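Local atomic coordinates of anaerobically-induced outer membrane porin OprE (Pseudomonas aeruginosa, PDB entry 4FRX), a protein that probably acts as a porin, forming a beta-barrel channel through the outer membrane. Residues L128-Y133 with Q211-N216. Residues are numbered along the deposited sequence; the frame is centred on the assembly and turned at random.
Sequences LPVVTY and QYYYGN. With C8E ((hydroxyethyloxy)tri(ethyloxy)octane), chain C.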
# COMPACT_ATOMS: atom_id res chain seq x y z
N LEU A 128 -0.70 -3.58 -6.56
CA LEU A 128 -1.06 -4.96 -6.87
C LEU A 128 -1.19 -5.75 -5.60
O LEU A 128 -0.66 -5.34 -4.57
CB LEU A 128 0.05 -5.62 -7.71
CG LEU A 128 0.40 -4.96 -9.04
CD1 LEU A 128 1.53 -5.73 -9.71
CD2 LEU A 128 -0.81 -4.86 -9.94
N PRO A 129 -1.85 -6.91 -5.66
CA PRO A 129 -1.99 -7.67 -4.41
C PRO A 129 -0.67 -8.15 -3.78
O PRO A 129 -0.66 -8.38 -2.58
CB PRO A 129 -2.84 -8.86 -4.83
CG PRO A 129 -3.72 -8.29 -5.93
CD PRO A 129 -2.80 -7.36 -6.70
N VAL A 130 0.40 -8.27 -4.55
CA VAL A 130 1.66 -8.74 -4.01
C VAL A 130 2.67 -7.60 -3.83
O VAL A 130 3.76 -7.81 -3.32
CB VAL A 130 2.27 -9.84 -4.90
CG1 VAL A 130 1.44 -11.12 -4.78
CG2 VAL A 130 2.29 -9.38 -6.34
N VAL A 131 2.28 -6.39 -4.25
CA VAL A 131 3.11 -5.20 -4.02
C VAL A 131 2.33 -3.92 -4.31
O VAL A 131 1.85 -3.69 -5.43
CB VAL A 131 4.45 -5.23 -4.82
CG1 VAL A 131 4.21 -5.49 -6.31
CG2 VAL A 131 5.26 -3.92 -4.59
N THR A 132 2.18 -3.07 -3.30
CA THR A 132 1.61 -1.75 -3.56
C THR A 132 2.35 -0.71 -2.75
O THR A 132 2.75 -0.97 -1.61
CB THR A 132 0.08 -1.60 -3.34
OG1 THR A 132 -0.18 -0.67 -2.28
CG2 THR A 132 -0.55 -2.89 -3.03
N TYR A 133 2.57 0.44 -3.35
CA TYR A 133 3.35 1.47 -2.70
C TYR A 133 2.54 2.17 -1.61
O TYR A 133 1.33 2.36 -1.74
CB TYR A 133 3.88 2.47 -3.72
CG TYR A 133 2.85 3.41 -4.31
CD1 TYR A 133 2.00 3.00 -5.33
CD2 TYR A 133 2.75 4.73 -3.86
CE1 TYR A 133 1.08 3.88 -5.88
CE2 TYR A 133 1.84 5.61 -4.40
CZ TYR A 133 1.00 5.18 -5.41
OH TYR A 133 0.10 6.05 -5.95
N GLN A 211 -8.61 -12.93 -9.87
CA GLN A 211 -7.24 -12.47 -9.85
C GLN A 211 -6.33 -13.60 -9.41
O GLN A 211 -6.71 -14.41 -8.57
CB GLN A 211 -7.10 -11.37 -8.82
CG GLN A 211 -7.74 -10.04 -9.17
CD GLN A 211 -7.53 -9.05 -8.05
OE1 GLN A 211 -7.94 -9.30 -6.91
NE2 GLN A 211 -6.87 -7.93 -8.35
N TYR A 212 -5.14 -13.66 -10.00
CA TYR A 212 -4.08 -14.50 -9.49
C TYR A 212 -2.83 -13.67 -9.58
O TYR A 212 -2.55 -13.10 -10.64
CB TYR A 212 -3.87 -15.77 -10.33
CG TYR A 212 -2.53 -16.39 -9.97
CD1 TYR A 212 -2.39 -17.12 -8.80
CD2 TYR A 212 -1.40 -16.18 -10.76
CE1 TYR A 212 -1.17 -17.65 -8.43
CE2 TYR A 212 -0.17 -16.71 -10.40
CZ TYR A 212 -0.06 -17.45 -9.24
OH TYR A 212 1.15 -17.97 -8.87
N TYR A 213 -2.08 -13.61 -8.48
CA TYR A 213 -0.78 -12.95 -8.47
C TYR A 213 0.29 -13.77 -7.76
O TYR A 213 -0.01 -14.58 -6.87
CB TYR A 213 -0.87 -11.55 -7.83
CG TYR A 213 -1.56 -10.53 -8.74
CD1 TYR A 213 -2.95 -10.41 -8.77
CD2 TYR A 213 -0.82 -9.69 -9.57
CE1 TYR A 213 -3.59 -9.50 -9.62
CE2 TYR A 213 -1.46 -8.75 -10.40
CZ TYR A 213 -2.84 -8.67 -10.42
OH TYR A 213 -3.50 -7.76 -11.25
N TYR A 214 1.53 -13.53 -8.14
CA TYR A 214 2.68 -14.22 -7.60
C TYR A 214 3.72 -13.19 -7.24
O TYR A 214 3.98 -12.27 -8.01
CB TYR A 214 3.24 -15.19 -8.64
CG TYR A 214 4.54 -15.86 -8.23
CD1 TYR A 214 4.55 -16.85 -7.25
CD2 TYR A 214 5.74 -15.50 -8.81
CE1 TYR A 214 5.74 -17.47 -6.88
CE2 TYR A 214 6.92 -16.11 -8.46
CZ TYR A 214 6.92 -17.09 -7.49
OH TYR A 214 8.11 -17.69 -7.15
N GLY A 215 4.30 -13.34 -6.06
CA GLY A 215 5.39 -12.48 -5.64
C GLY A 215 6.53 -13.27 -5.03
O GLY A 215 6.29 -14.24 -4.30
N ASN A 216 7.76 -12.87 -5.33
CA ASN A 216 8.94 -13.58 -4.84
C ASN A 216 10.07 -12.62 -4.44
O ASN A 216 10.78 -12.12 -5.30
CB ASN A 216 9.44 -14.55 -5.94
CG ASN A 216 10.74 -15.25 -5.58
OD1 ASN A 216 11.52 -15.59 -6.47
ND2 ASN A 216 10.98 -15.46 -4.29
C1 C8E C . -12.88 -16.88 -23.97
C2 C8E C . -11.49 -17.31 -23.53
C3 C8E C . -11.00 -16.52 -22.32
C4 C8E C . -11.25 -17.28 -21.03
C5 C8E C . -9.96 -17.85 -20.45
C6 C8E C . -10.23 -18.48 -19.09
C7 C8E C . -9.25 -17.95 -18.05
C8 C8E C . -9.92 -17.82 -16.69
O9 C8E C . -8.92 -17.86 -15.69
C10 C8E C . -8.56 -16.59 -15.20
C11 C8E C . -7.76 -16.77 -13.92
O12 C8E C . -7.23 -15.53 -13.50
C13 C8E C . -7.61 -15.22 -12.18
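Y213 OH and Q211 NE2 both donate hydrogen bonds to OD1 of D201 in the OprD-family beta-barrel wall; P129 lies on the Y213 ring, and its CG is 4.0 Å from Q211 NE2. The shared acceptor anchors the far end of the ring. Against strand 208-217 comes a type I turn, L128 to V131, which joins strands 123-128 and 131-132 and is flanked by the hairpin bond from L128 N to V131 O (2.8 Å); no hydrogen bond joins the two segments. Strand alternation sets the faces: CB of Q211 and Y213 points toward the turn, that of Y212 and Y214 away from it, and detergent atom C13 lies 3.6 Å from Y212 N, consistent with a membrane-facing side. Chi1 of Y213 (-73°) sets CG beside the backbone N. The ring presents a face to P129, whose CD sits 3.7 Å from the ring centroid, 12° off the normal, a CH-pi contact. P129 CG is 3.6 Å from Y213 CD1, while L128 CD2 meets Y213 CE2 obliquely at 4.0 Å. At the root of the ring, V130 lies against Y213 CB and the backbone beyond: CG1 touches G215 N, CG2 approaches Y214 O at 3.7 Å, and V130 CB stands 4.2 Å from the bare CA of G215.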